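Local coordinates for protein sugar kinase (Agrobacterium tumefaciens, PDB 2RBC) that probably transfers the terminal phosphate of ATP to a sugar, as a putative ribokinase-like member of the pfkB carbohydrate kinase family, at residues A[259-264]-A[327-332]; A[300-305]-A[320-325]; A[279-284]-A[296-301]. One frame throughout, in Å; residues are numbered along the deposited sequence.

Contact 1 of 3, residues A[259-264]-A[327-332]; sequences HFQTTM and RQWLER. With SO4 (sulfate ion), chain B.
W329, near the end of helix 319-330, lays its indole against M264 and the backbone of T262 and T263, where the chain leaves edge strand 258-261. This joins the C-terminal helix of the ribokinase-like fold to the end of the large sheet's last hairpin. One face of the indole takes M264: its CB stands 3.9 Å from the centroid of the five-membered ring, only 5° off the normal, a CH-pi contact. The selenium of this selenomethionine sits obliquely farther out, in a Met-aromatic contact 4.9 Å from the same centroid. At the indole's benzo edge, near the ring plane, T262 O lies 3.3 Å from W329 CZ2. A water bridges the segments, accepting from W329 NE1 and donating to T263 O.

The opposite face of the indole carries R332 NH2 and a sulfate oxygen, O4. R332 bonds to the sulfate through both NH1 and NH2, and NH2 also gives a 2.9 Å bond to W329 O, which fixes the guanidinium over the ring. From the other segment Q261 NE2 donates to sulfate O2 at 2.6 Å. R297 completes this grip on the anion, a probable guest from the crystallisation liquor. Q261 itself is positioned by R293 and R297, whose donors reach its OE1. Its chain, extended at chi1 (178°) but bent at chi2 (56°), brings the amide back to its own strand end, where NE2 meets T262 O at 2.8 Å, in the carbonyl plane and on a lone pair.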
loop_
_atom_site.group_PDB
_atom_site.type_symbol
_atom_site.label_atom_id
_atom_site.label_comp_id
_atom_site.label_asym_id
_atom_site.label_seq_id
_atom_site.Cartn_x
_atom_site.Cartn_y
_atom_site.Cartn_z
ATOM N N HIS A 259 -21.901 -33.229 13.171
ATOM C CA HIS A 259 -22.758 -32.914 12.018
ATOM C C HIS A 259 -21.886 -32.351 10.944
ATOM O O HIS A 259 -20.841 -31.758 11.215
ATOM C CB HIS A 259 -23.821 -31.884 12.396
ATOM C CG HIS A 259 -24.648 -32.306 13.556
ATOM N ND1 HIS A 259 -25.558 -33.339 13.479
ATOM C CD2 HIS A 259 -24.649 -31.897 14.843
ATOM C CE1 HIS A 259 -26.103 -33.523 14.669
ATOM N NE2 HIS A 259 -25.578 -32.652 15.510
ATOM N N PHE A 260 -22.349 -32.495 9.716
ATOM C CA PHE A 260 -21.642 -32.010 8.566
ATOM C C PHE A 260 -22.624 -31.335 7.607
ATOM O O PHE A 260 -23.759 -31.813 7.397
ATOM C CB PHE A 260 -20.927 -33.154 7.846
ATOM C CG PHE A 260 -20.303 -32.737 6.542
ATOM C CD1 PHE A 260 -19.235 -31.875 6.531
ATOM C CD2 PHE A 260 -20.798 -33.192 5.334
ATOM C CE1 PHE A 260 -18.671 -31.460 5.347
ATOM C CE2 PHE A 260 -20.247 -32.783 4.155
ATOM C CZ PHE A 260 -19.179 -31.916 4.157
ATOM N N GLN A 261 -22.159 -30.239 7.016
ATOM C CA GLN A 261 -22.914 -29.524 5.997
ATOM C C GLN A 261 -21.998 -29.175 4.836
ATOM O O GLN A 261 -21.004 -28.491 4.992
ATOM C CB GLN A 261 -23.537 -28.249 6.592
ATOM C CG GLN A 261 -24.331 -27.373 5.603
ATOM C CD GLN A 261 -25.427 -28.134 4.919
ATOM O OE1 GLN A 261 -26.362 -28.584 5.577
ATOM N NE2 GLN A 261 -25.331 -28.294 3.595
ATOM N N THR A 262 -22.344 -29.659 3.654
ATOM C CA THR A 262 -21.578 -29.334 2.473
ATOM C C THR A 262 -21.882 -27.888 2.097
ATOM O O THR A 262 -22.912 -27.339 2.496
ATOM C CB THR A 262 -21.914 -30.282 1.313
ATOM O OG1 THR A 262 -20.897 -30.191 0.314
ATOM C CG2 THR A 262 -23.254 -29.953 0.697
ATOM N N THR A 263 -20.978 -27.276 1.349
ATOM C CA THR A 263 -21.192 -25.940 0.856
ATOM C C THR A 263 -21.476 -25.958 -0.650
ATOM O O THR A 263 -21.355 -26.989 -1.325
ATOM C CB THR A 263 -20.073 -24.938 1.247
ATOM O OG1 THR A 263 -20.528 -23.639 0.890
ATOM C CG2 THR A 263 -18.715 -25.207 0.548
HETATM N N MSE A 264 -21.942 -24.809 -1.130
HETATM C CA MSE A 264 -22.241 -24.573 -2.527
HETATM C C MSE A 264 -20.951 -24.398 -3.307
HETATM O O MSE A 264 -20.103 -23.572 -2.957
HETATM C CB MSE A 264 -23.082 -23.308 -2.664
HETATM C CG MSE A 264 -23.461 -23.013 -4.083
HETATM SE SE MSE A 264 -24.731 -21.533 -4.177
HETATM C CE MSE A 264 -23.546 -19.973 -3.845
ATOM N N ARG A 327 -31.898 -21.308 -1.771
ATOM C CA ARG A 327 -33.086 -21.989 -2.257
ATOM C C ARG A 327 -32.805 -22.838 -3.489
ATOM O O ARG A 327 -33.197 -23.991 -3.556
ATOM C CB ARG A 327 -34.158 -20.940 -2.537
ATOM C CG ARG A 327 -35.470 -21.491 -2.940
ATOM C CD ARG A 327 -36.438 -20.411 -3.506
ATOM N NE ARG A 327 -36.188 -19.941 -4.891
ATOM C CZ ARG A 327 -36.277 -20.683 -6.002
ATOM N NH1 ARG A 327 -36.588 -21.971 -5.943
ATOM N NH2 ARG A 327 -36.045 -20.121 -7.196
ATOM N N GLN A 328 -32.143 -22.241 -4.480
ATOM C CA GLN A 328 -31.794 -22.944 -5.711
ATOM C C GLN A 328 -30.811 -24.095 -5.455
ATOM O O GLN A 328 -30.964 -25.176 -6.009
ATOM C CB GLN A 328 -31.203 -21.971 -6.723
ATOM C CG GLN A 328 -32.135 -20.848 -7.103
ATOM C CD GLN A 328 -31.890 -20.288 -8.501
ATOM O OE1 GLN A 328 -31.280 -20.930 -9.366
ATOM N NE2 GLN A 328 -32.404 -19.096 -8.734
ATOM N N TRP A 329 -29.839 -23.856 -4.591
ATOM C CA TRP A 329 -28.822 -24.856 -4.224
ATOM C C TRP A 329 -29.419 -26.044 -3.508
ATOM O O TRP A 329 -29.142 -27.185 -3.873
ATOM C CB TRP A 329 -27.763 -24.186 -3.361
ATOM C CG TRP A 329 -26.815 -25.107 -2.714
ATOM C CD1 TRP A 329 -25.983 -26.000 -3.317
ATOM C CD2 TRP A 329 -26.552 -25.193 -1.312
ATOM N NE1 TRP A 329 -25.231 -26.667 -2.363
ATOM C CE2 TRP A 329 -25.563 -26.189 -1.129
ATOM C CE3 TRP A 329 -27.060 -24.523 -0.197
ATOM C CZ2 TRP A 329 -25.065 -26.529 0.134
ATOM C CZ3 TRP A 329 -26.557 -24.843 1.057
ATOM C CH2 TRP A 329 -25.552 -25.837 1.209
ATOM N N LEU A 330 -30.302 -25.775 -2.557
ATOM C CA LEU A 330 -31.011 -26.826 -1.850
ATOM C C LEU A 330 -31.918 -27.633 -2.764
ATOM O O LEU A 330 -32.336 -28.712 -2.386
ATOM C CB LEU A 330 -31.783 -26.276 -0.647
ATOM C CG LEU A 330 -30.871 -25.722 0.464
ATOM C CD1 LEU A 330 -31.660 -25.071 1.582
ATOM C CD2 LEU A 330 -29.910 -26.773 1.034
ATOM N N GLU A 331 -32.222 -27.122 -3.961
ATOM C CA GLU A 331 -32.936 -27.905 -4.989
ATOM C C GLU A 331 -32.064 -28.414 -6.135
ATOM O O GLU A 331 -32.594 -28.831 -7.151
ATOM C CB GLU A 331 -34.027 -27.046 -5.601
ATOM C CG GLU A 331 -35.064 -26.605 -4.606
ATOM C CD GLU A 331 -36.034 -25.557 -5.179
ATOM O OE1 GLU A 331 -35.948 -25.249 -6.415
ATOM O OE2 GLU A 331 -36.879 -25.046 -4.369
ATOM N N ARG A 332 -30.743 -28.391 -5.989
ATOM C CA ARG A 332 -29.825 -28.853 -7.048
ATOM C C ARG A 332 -30.000 -30.340 -7.328
ATOM O O ARG A 332 -30.502 -31.080 -6.469
ATOM C CB ARG A 332 -28.360 -28.616 -6.653
ATOM C CG ARG A 332 -27.826 -29.584 -5.565
ATOM C CD ARG A 332 -26.515 -29.084 -5.003
ATOM N NE ARG A 332 -26.018 -29.862 -3.865
ATOM C CZ ARG A 332 -26.485 -29.792 -2.608
ATOM N NH1 ARG A 332 -25.935 -30.544 -1.662
ATOM N NH2 ARG A 332 -27.502 -28.999 -2.274
HETATM S S SO4 B . -27.342 -30.282 1.742
HETATM O O1 SO4 B . -28.534 -31.072 1.453
HETATM O O2 SO4 B . -27.340 -29.879 3.139
HETATM O O3 SO4 B . -26.124 -31.070 1.522
HETATM O O4 SO4 B . -27.388 -29.102 0.881
HETATM O O HOH W 1 -22.846 -28.583 -2.509
#

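Contact 2 of 3, residues A[300-305]-A[320-325]; sequences SVAAAL and EETEEA
Two consecutive C-terminal helices of the ribokinase-like fold, 292-307 and 319-330, pack here across a steep angle. Their short segments run at 109° to one another, with axes 9.1 Å apart at closest approach, and the chains come nearest at A302 and T322, CA to CA 5.5 Å. A302 and A325 are small, which is consistent with the close approach, and the touching is by van der Waals contact, mostly of methyl groups.

T322 makes the central touch. Its chi1 of -47° sets OG1 beside the backbone N and leaves the methyl CG2 anti to it, 3.5 Å from A302 N, with the CG1 methyl of V301 and the CB of A302 beside it. The hydroxyl is directed back into its own helix, bonded to T318 O one turn earlier, so its polar need is met while the methyl does the packing. The same methyl also rests on L298, one turn before A302 on helix 292-307, and M79 touches T322 as well.

V301 and L305, one turn apart on helix 292-307, both reach A325. V301 CG1 comes to 3.7 Å from A325 CB and, at the same distance, lies against T322 O. L305 extends its CD1 over the stretch between the two partners: 3.7 Å from T322 CA and 4.0 Å from A325 CB, with E321 O close by. V301 and L305 thus share both T322 and A325, meeting over the A325 methyl.

V301 also touches W329 and M326 of helix 319-330, while A302 turns to I277 and T281 of helix 274-287. Two successive helices crossing steeply, with small and beta-branched residues at the crossing, make up this C-terminal part of the ribokinase-like (pfkB) alpha/beta fold.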
loop_
_atom_site.group_PDB
_atom_site.type_symbol
_atom_site.label_atom_id
_atom_site.label_comp_id
_atom_site.label_asym_id
_atom_site.label_seq_id
_atom_site.Cartn_x
_atom_site.Cartn_y
_atom_site.Cartn_z
ATOM N N SER A 300 -22.586 -20.484 4.899
ATOM C CA SER A 300 -21.869 -21.131 3.820
ATOM C C SER A 300 -22.186 -20.526 2.466
ATOM O O SER A 300 -21.275 -20.241 1.678
ATOM C CB SER A 300 -22.188 -22.634 3.760
ATOM O OG SER A 300 -21.669 -23.277 4.909
ATOM N N VAL A 301 -23.471 -20.348 2.173
ATOM C CA VAL A 301 -23.860 -19.776 0.907
ATOM C C VAL A 301 -23.380 -18.335 0.771
ATOM O O VAL A 301 -22.884 -17.930 -0.287
ATOM C CB VAL A 301 -25.416 -19.900 0.674
ATOM C CG1 VAL A 301 -25.859 -19.186 -0.607
ATOM C CG2 VAL A 301 -25.803 -21.398 0.619
ATOM N N ALA A 302 -23.518 -17.564 1.834
ATOM C CA ALA A 302 -23.054 -16.185 1.829
ATOM C C ALA A 302 -21.563 -16.115 1.519
ATOM O O ALA A 302 -21.125 -15.327 0.663
ATOM C CB ALA A 302 -23.360 -15.513 3.152
ATOM N N ALA A 303 -20.794 -16.967 2.174
ATOM C CA ALA A 303 -19.340 -17.031 1.945
ATOM C C ALA A 303 -19.021 -17.419 0.520
ATOM O O ALA A 303 -18.204 -16.799 -0.123
ATOM C CB ALA A 303 -18.681 -18.005 2.936
ATOM N N ALA A 304 -19.723 -18.424 0.004
ATOM C CA ALA A 304 -19.583 -18.881 -1.393
ATOM C C ALA A 304 -19.820 -17.737 -2.382
ATOM O O ALA A 304 -19.016 -17.498 -3.290
ATOM C CB ALA A 304 -20.515 -20.110 -1.679
ATOM N N LEU A 305 -20.901 -16.995 -2.194
ATOM C CA LEU A 305 -21.195 -15.873 -3.048
ATOM C C LEU A 305 -20.051 -14.879 -3.057
ATOM O O LEU A 305 -19.613 -14.440 -4.137
ATOM C CB LEU A 305 -22.511 -15.196 -2.638
ATOM C CG LEU A 305 -23.791 -15.888 -3.139
ATOM C CD1 LEU A 305 -24.981 -15.438 -2.281
ATOM C CD2 LEU A 305 -24.053 -15.502 -4.523
ATOM N N GLU A 320 -31.088 -11.185 0.656
ATOM C CA GLU A 320 -31.932 -11.622 -0.448
ATOM C C GLU A 320 -31.167 -12.511 -1.448
ATOM O O GLU A 320 -31.618 -13.597 -1.807
ATOM C CB GLU A 320 -32.497 -10.393 -1.154
ATOM C CG GLU A 320 -33.476 -9.538 -0.303
ATOM C CD GLU A 320 -32.821 -8.831 0.904
ATOM O OE1 GLU A 320 -31.608 -8.453 0.823
ATOM O OE2 GLU A 320 -33.547 -8.686 1.937
ATOM N N GLU A 321 -29.991 -12.055 -1.859
ATOM C CA GLU A 321 -29.126 -12.816 -2.788
ATOM C C GLU A 321 -28.757 -14.166 -2.212
ATOM O O GLU A 321 -28.805 -15.177 -2.926
ATOM C CB GLU A 321 -27.850 -12.057 -3.163
ATOM C CG GLU A 321 -28.108 -10.917 -4.087
ATOM C CD GLU A 321 -26.974 -9.945 -4.226
ATOM O OE1 GLU A 321 -25.949 -9.992 -3.478
ATOM O OE2 GLU A 321 -27.124 -9.088 -5.124
ATOM N N THR A 322 -28.403 -14.183 -0.921
ATOM C CA THR A 322 -28.076 -15.427 -0.207
ATOM C C THR A 322 -29.292 -16.368 -0.095
ATOM O O THR A 322 -29.191 -17.577 -0.395
ATOM C CB THR A 322 -27.456 -15.149 1.205
ATOM O OG1 THR A 322 -26.422 -14.135 1.121
ATOM C CG2 THR A 322 -26.848 -16.459 1.816
ATOM N N GLU A 323 -30.453 -15.819 0.276
ATOM C CA GLU A 323 -31.656 -16.637 0.421
ATOM C C GLU A 323 -32.040 -17.293 -0.905
ATOM O O GLU A 323 -32.413 -18.472 -0.938
ATOM C CB GLU A 323 -32.866 -15.842 0.935
ATOM C CG GLU A 323 -32.771 -15.170 2.321
ATOM C CD GLU A 323 -32.941 -16.085 3.472
ATOM O OE1 GLU A 323 -33.198 -17.303 3.228
ATOM O OE2 GLU A 323 -32.807 -15.592 4.640
ATOM N N GLU A 324 -31.975 -16.537 -1.997
ATOM C CA GLU A 324 -32.347 -17.078 -3.291
ATOM C C GLU A 324 -31.327 -18.107 -3.763
ATOM O O GLU A 324 -31.698 -19.144 -4.252
ATOM C CB GLU A 324 -32.534 -15.964 -4.317
ATOM C CG GLU A 324 -32.851 -16.403 -5.740
ATOM C CD GLU A 324 -34.092 -17.261 -5.873
ATOM O OE1 GLU A 324 -34.986 -17.215 -5.001
ATOM O OE2 GLU A 324 -34.193 -18.001 -6.870
ATOM N N ALA A 325 -30.037 -17.797 -3.632
ATOM C CA ALA A 325 -29.000 -18.753 -3.982
ATOM C C ALA A 325 -29.185 -20.069 -3.231
ATOM O O ALA A 325 -29.128 -21.180 -3.808
ATOM C CB ALA A 325 -27.591 -18.138 -3.728
#

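Contact 3 of 3, residues A[279-284]-A[296-301]; sequences HGTFAL and VRLSSV. With SO4 (sulfate ion), chain B.
Segments 279-284 and 296-301 belong to consecutive helices that run nearly antiparallel, at 151°, with axes 8.2 Å apart and T281 and S299 nearest at their CA atoms. They form a helical hairpin of the ribokinase-like alpha/beta fold, buried between the large sheet and helix 319-330.

T281 and S299, both small, sit where the helices come closest. T281 presses its methyl CG2 onto the backbone of S299, 3.5 Å from S299 CA, and L298 closes in on the same methyl with CD2 at 3.7 Å. The T281 hydroxyl is bonded to I277 O in its own helix, while still lying against A302. S299 likewise keeps its polar end at home, giving OG to A295 O; that hydroxyl nevertheless lies against the next helix, 3.4 Å from F282 CB and at the edge of the phenyl ring, near its plane. S299 OG is also 3.2 Å from F282 N, at a poor angle for a hydrogen bond.

F282 sends its ring out across its own helix axis, past S299, its CG anti to the backbone N (chi1 -175°), which brings CE1 obliquely to V296 CG2 at 4.2 Å. F238 also meets the F282 ring, with planes at about 30°, and H206 and V208 of strand 206-210 touch it, tying the hairpin to the sheet. M79 touches both T281 and L298.

On the side of helix 292-307 turned from this contact, R297 stretches out as an extended chain to the sulfate, and S300 folds back on its own turn. The carbonyl of V296 takes two donors from opposite faces of its plane: S300 N, and S300 OG at 2.8 Å.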
loop_
_atom_site.group_PDB
_atom_site.type_symbol
_atom_site.label_atom_id
_atom_site.label_comp_id
_atom_site.label_asym_id
_atom_site.label_seq_id
_atom_site.Cartn_x
_atom_site.Cartn_y
_atom_site.Cartn_z
ATOM N N HIS A 279 -18.585 -15.869 9.371
ATOM C CA HIS A 279 -18.732 -15.590 10.810
ATOM C C HIS A 279 -19.781 -14.537 11.133
ATOM O O HIS A 279 -20.565 -14.684 12.081
ATOM C CB HIS A 279 -17.381 -15.167 11.396
ATOM C CG HIS A 279 -16.336 -16.220 11.256
ATOM N ND1 HIS A 279 -15.031 -15.930 10.932
ATOM C CD2 HIS A 279 -16.414 -17.569 11.337
ATOM C CE1 HIS A 279 -14.350 -17.065 10.808
ATOM N NE2 HIS A 279 -15.163 -18.072 11.058
ATOM N N GLY A 280 -19.789 -13.470 10.356
ATOM C CA GLY A 280 -20.749 -12.403 10.546
ATOM C C GLY A 280 -22.162 -12.914 10.292
ATOM O O GLY A 280 -23.062 -12.581 11.040
ATOM N N THR A 281 -22.359 -13.697 9.229
ATOM C CA THR A 281 -23.679 -14.272 8.925
ATOM C C THR A 281 -24.112 -15.180 10.062
ATOM O O THR A 281 -25.270 -15.166 10.498
ATOM C CB THR A 281 -23.629 -15.066 7.567
ATOM O OG1 THR A 281 -23.253 -14.174 6.496
ATOM C CG2 THR A 281 -24.977 -15.674 7.234
ATOM N N PHE A 282 -23.166 -15.965 10.568
ATOM C CA PHE A 282 -23.446 -16.929 11.597
ATOM C C PHE A 282 -23.824 -16.235 12.886
ATOM O O PHE A 282 -24.740 -16.634 13.564
ATOM C CB PHE A 282 -22.242 -17.854 11.804
ATOM C CG PHE A 282 -22.520 -18.952 12.780
ATOM C CD1 PHE A 282 -23.152 -20.111 12.364
ATOM C CD2 PHE A 282 -22.180 -18.807 14.120
ATOM C CE1 PHE A 282 -23.460 -21.113 13.265
ATOM C CE2 PHE A 282 -22.475 -19.827 15.032
ATOM C CZ PHE A 282 -23.120 -20.976 14.596
ATOM N N ALA A 283 -23.088 -15.189 13.227
ATOM C CA ALA A 283 -23.375 -14.381 14.379
ATOM C C ALA A 283 -24.750 -13.719 14.313
ATOM O O ALA A 283 -25.509 -13.756 15.285
ATOM C CB ALA A 283 -22.294 -13.347 14.569
ATOM N N LEU A 284 -25.086 -13.148 13.164
ATOM C CA LEU A 284 -26.431 -12.676 12.948
ATOM C C LEU A 284 -27.469 -13.799 13.044
ATOM O O LEU A 284 -28.478 -13.600 13.694
ATOM C CB LEU A 284 -26.553 -11.894 11.630
ATOM C CG LEU A 284 -27.942 -11.331 11.246
ATOM C CD1 LEU A 284 -28.393 -10.313 12.270
ATOM C CD2 LEU A 284 -27.883 -10.735 9.840
ATOM N N VAL A 296 -25.607 -22.648 9.563
ATOM C CA VAL A 296 -24.415 -23.069 8.871
ATOM C C VAL A 296 -24.638 -22.964 7.364
ATOM O O VAL A 296 -23.758 -22.548 6.648
ATOM C CB VAL A 296 -24.000 -24.466 9.269
ATOM C CG1 VAL A 296 -22.893 -24.972 8.339
ATOM C CG2 VAL A 296 -23.536 -24.513 10.730
ATOM N N ARG A 297 -25.797 -23.399 6.883
ATOM C CA ARG A 297 -26.132 -23.259 5.460
ATOM C C ARG A 297 -26.104 -21.831 4.949
ATOM O O ARG A 297 -25.476 -21.557 3.923
ATOM C CB ARG A 297 -27.516 -23.829 5.156
ATOM C CG ARG A 297 -27.534 -25.299 5.041
ATOM C CD ARG A 297 -28.916 -25.828 5.105
ATOM N NE ARG A 297 -28.908 -27.245 4.826
ATOM C CZ ARG A 297 -29.999 -27.956 4.580
ATOM N NH1 ARG A 297 -31.199 -27.400 4.606
ATOM N NH2 ARG A 297 -29.881 -29.227 4.286
ATOM N N LEU A 298 -26.804 -20.933 5.636
ATOM C CA LEU A 298 -26.860 -19.543 5.233
ATOM C C LEU A 298 -25.462 -18.913 5.192
ATOM O O LEU A 298 -25.144 -18.203 4.237
ATOM C CB LEU A 298 -27.759 -18.740 6.188
ATOM C CG LEU A 298 -28.115 -17.302 5.814
ATOM C CD1 LEU A 298 -29.090 -17.193 4.633
ATOM C CD2 LEU A 298 -28.608 -16.547 7.066
ATOM N N SER A 299 -24.655 -19.178 6.225
ATOM C CA SER A 299 -23.302 -18.655 6.314
ATOM C C SER A 299 -22.416 -19.195 5.201
ATOM O O SER A 299 -21.599 -18.447 4.627
ATOM C CB SER A 299 -22.704 -19.018 7.663
ATOM O OG SER A 299 -23.529 -18.582 8.711
ATOM N N SER A 300 -22.586 -20.484 4.899
ATOM C CA SER A 300 -21.869 -21.131 3.820
ATOM C C SER A 300 -22.186 -20.526 2.466
ATOM O O SER A 300 -21.275 -20.241 1.678
ATOM C CB SER A 300 -22.188 -22.634 3.760
ATOM O OG SER A 300 -21.669 -23.277 4.909
ATOM N N VAL A 301 -23.471 -20.348 2.173
ATOM C CA VAL A 301 -23.860 -19.776 0.907
ATOM C C VAL A 301 -23.380 -18.335 0.771
ATOM O O VAL A 301 -22.884 -17.930 -0.287
ATOM C CB VAL A 301 -25.416 -19.900 0.674
ATOM C CG1 VAL A 301 -25.859 -19.186 -0.607
ATOM C CG2 VAL A 301 -25.803 -21.398 0.619
HETATM S S SO4 B . -27.342 -30.282 1.742
HETATM O O1 SO4 B . -28.534 -31.072 1.453
HETATM O O2 SO4 B . -27.340 -29.879 3.139
HETATM O O3 SO4 B . -26.124 -31.070 1.522
HETATM O O4 SO4 B . -27.388 -29.102 0.881
#

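Helix 292-307 is the common element: contact 3 sets it against helix 274-287, contact 2 against helix 319-330, and the two share S300 and V301, their centres about 9 Å apart. The centre of contact 1 lies about 11 Å from that of contact 2 and about 13 Å from that of contact 3, farthest from the chain's centre. Along the chain the order is strand 258-261, then the three helices, so contact 1 encloses the other two. W329 CE3 packs on V301 CG2, 3.5 Å away, and T263 OG1 packs on S300 CB. Together they close the C-terminal end of the fold, tying the last helix back to the edge strand, with one sulfate held between contacts 1 and 3.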